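Local coordinates for protein glucokinase (Thermus thermophilus, PDB 3VOV) that phosphorylates glucose and probably related hexoses as a thermophilic hexokinase of the ROK family, built on an actin-like ATPase fold, at residues V225-A230 and R264-G269. Residues are numbered along the deposited sequence; the frame is centred on the assembly and turned at random.
Sequences VGIGLA and RRYLQG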
loop_
_atom_site.group_PDB
_atom_site.type_symbol
_atom_site.label_atom_id
_atom_site.label_comp_id
_atom_site.label_asym_id
_atom_site.label_seq_id
_atom_site.Cartn_x
_atom_site.Cartn_y
_atom_site.Cartn_z
ATOM N N VAL B 225 0.256 -6.397 12.958
ATOM C CA VAL B 225 -0.522 -6.519 14.205
ATOM C C VAL B 225 -0.345 -5.231 15.019
ATOM O O VAL B 225 -1.331 -4.680 15.477
ATOM C CB VAL B 225 -0.141 -7.754 15.025
ATOM C CG1 VAL B 225 -0.896 -7.727 16.380
ATOM C CG2 VAL B 225 -0.491 -9.060 14.224
ATOM N N GLY B 226 0.897 -4.745 15.156
ATOM C CA GLY B 226 1.164 -3.495 15.846
ATOM C C GLY B 226 0.426 -2.323 15.234
ATOM O O GLY B 226 -0.151 -1.457 15.937
ATOM N N ILE B 227 0.444 -2.260 13.905
ATOM C CA ILE B 227 -0.229 -1.172 13.224
ATOM C C ILE B 227 -1.740 -1.265 13.419
ATOM O O ILE B 227 -2.418 -0.223 13.603
ATOM C CB ILE B 227 0.098 -1.161 11.688
ATOM C CG1 ILE B 227 1.576 -0.816 11.470
ATOM C CG2 ILE B 227 -0.815 -0.129 10.933
ATOM C CD1 ILE B 227 2.033 -1.031 9.972
ATOM N N GLY B 228 -2.289 -2.480 13.313
ATOM C CA GLY B 228 -3.754 -2.633 13.407
ATOM C C GLY B 228 -4.251 -2.276 14.807
ATOM O O GLY B 228 -5.252 -1.601 14.962
ATOM N N LEU B 229 -3.506 -2.673 15.825
ATOM C CA LEU B 229 -3.844 -2.331 17.219
ATOM C C LEU B 229 -3.706 -0.821 17.474
ATOM O O LEU B 229 -4.576 -0.213 18.084
ATOM C CB LEU B 229 -2.968 -3.134 18.174
ATOM C CG LEU B 229 -3.233 -4.666 18.245
ATOM C CD1 LEU B 229 -2.158 -5.320 19.113
ATOM C CD2 LEU B 229 -4.670 -4.962 18.800
ATOM N N ALA B 230 -2.650 -0.197 16.945
ATOM C CA ALA B 230 -2.500 1.268 17.112
ATOM C C ALA B 230 -3.675 2.001 16.466
ATOM O O ALA B 230 -4.140 3.007 16.982
ATOM C CB ALA B 230 -1.160 1.762 16.489
ATOM N N ARG B 264 4.182 1.270 18.911
ATOM C CA ARG B 264 4.713 2.558 19.380
ATOM C C ARG B 264 4.918 3.565 18.245
ATOM O O ARG B 264 4.527 4.723 18.389
ATOM C CB ARG B 264 6.009 2.345 20.125
ATOM C CG ARG B 264 5.726 1.711 21.484
ATOM C CD ARG B 264 7.023 1.558 22.250
ATOM N NE ARG B 264 6.777 0.981 23.568
ATOM C CZ ARG B 264 7.548 0.045 24.115
ATOM N NH1 ARG B 264 8.581 -0.444 23.425
ATOM N NH2 ARG B 264 7.254 -0.428 25.329
ATOM N N ARG B 265 5.494 3.130 17.121
ATOM C CA ARG B 265 5.610 4.023 15.949
ATOM C C ARG B 265 4.267 4.553 15.419
ATOM O O ARG B 265 4.226 5.635 14.834
ATOM C CB ARG B 265 6.317 3.335 14.769
ATOM C CG ARG B 265 7.858 3.133 15.044
ATOM C CD ARG B 265 8.595 2.753 13.749
ATOM N NE ARG B 265 8.647 3.862 12.782
ATOM C CZ ARG B 265 7.973 3.924 11.633
ATOM N NH1 ARG B 265 7.139 2.931 11.258
ATOM N NH2 ARG B 265 8.143 4.987 10.840
ATOM N N TYR B 266 3.197 3.761 15.535
ATOM C CA TYR B 266 1.858 4.204 15.050
ATOM C C TYR B 266 1.019 4.872 16.128
ATOM O O TYR B 266 -0.231 5.083 15.958
ATOM C CB TYR B 266 1.123 3.074 14.300
ATOM C CG TYR B 266 1.680 2.980 12.865
ATOM C CD1 TYR B 266 1.034 3.622 11.794
ATOM C CD2 TYR B 266 2.889 2.367 12.622
ATOM C CE1 TYR B 266 1.557 3.553 10.479
ATOM C CE2 TYR B 266 3.444 2.318 11.344
ATOM C CZ TYR B 266 2.793 2.906 10.285
ATOM O OH TYR B 266 3.344 2.808 9.017
ATOM N N LEU B 267 1.714 5.229 17.218
ATOM C CA LEU B 267 1.163 6.045 18.271
ATOM C C LEU B 267 2.067 7.250 18.620
ATOM O O LEU B 267 1.844 7.913 19.661
ATOM C CB LEU B 267 0.862 5.177 19.481
ATOM C CG LEU B 267 -0.347 4.230 19.310
ATOM C CD1 LEU B 267 -0.373 3.155 20.430
ATOM C CD2 LEU B 267 -1.668 5.085 19.301
ATOM N N GLN B 268 3.078 7.532 17.774
ATOM C CA GLN B 268 3.792 8.837 17.778
ATOM C C GLN B 268 2.754 9.944 17.560
ATOM O O GLN B 268 2.027 9.950 16.549
ATOM C CB GLN B 268 4.849 8.910 16.665
ATOM C CG GLN B 268 6.054 8.031 16.942
ATOM C CD GLN B 268 7.055 7.897 15.764
ATOM O OE1 GLN B 268 7.914 7.015 15.825
ATOM N NE2 GLN B 268 6.944 8.747 14.703
ATOM N N GLY B 269 2.688 10.867 18.508
ATOM C CA GLY B 269 1.708 11.955 18.460
ATOM C C GLY B 269 0.456 11.657 19.283
ATOM O O GLY B 269 -0.499 12.487 19.313
#
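Ile227 lies over one face of the Tyr266 ring. Its CG1 sits 3.8 Å from the centroid of the Tyr266 ring, 22° off the normal, a CH-pi contact displaced toward the CD2–CE2 rim. The Ile227 chain runs on toward the hydroxyl-bearing end of the ring, with CD1 3.9 Å from Tyr266 CE2. CG of Tyr266 is anti to the carbonyl carbon (chi1 -80°), which sends the ring along helix 212-236, and chi2 of -96° turns it so that a face meets the isoleucine. One turn further along that helix, Ala230 points its CB at the root of the same side chain, 3.4 Å from Tyr266 CB. Leu267 completes the patch, its CG 3.8 Å from Ala230 CB, while its side chain also packs on Val233 and Lys234. Tyr266 is where the chain leaves helical geometry after helix 253-265, so the contact seats that helix's C-terminal exit against helix 212-236. Lys234 NZ bridges the two sides, hydrogen-bonding to the carbonyl oxygens of both Ala230 and Tyr266. Tyr266 OH hydrogen-bonds to Glu174 OE2 of a second subunit, and Arg216 of a third makes a cation-pi contact with the ring. A leucine here, with neither ring nor hydroxyl, would probably pack less evenly against Ile227 and leave Glu174 of the second subunit without this hydrogen-bonding mate. Between the segments themselves the contact is apolar and buried, held by shape and CH-pi packing, whereas the polar reach of the tyrosine serves the subunit interface of the tetramer.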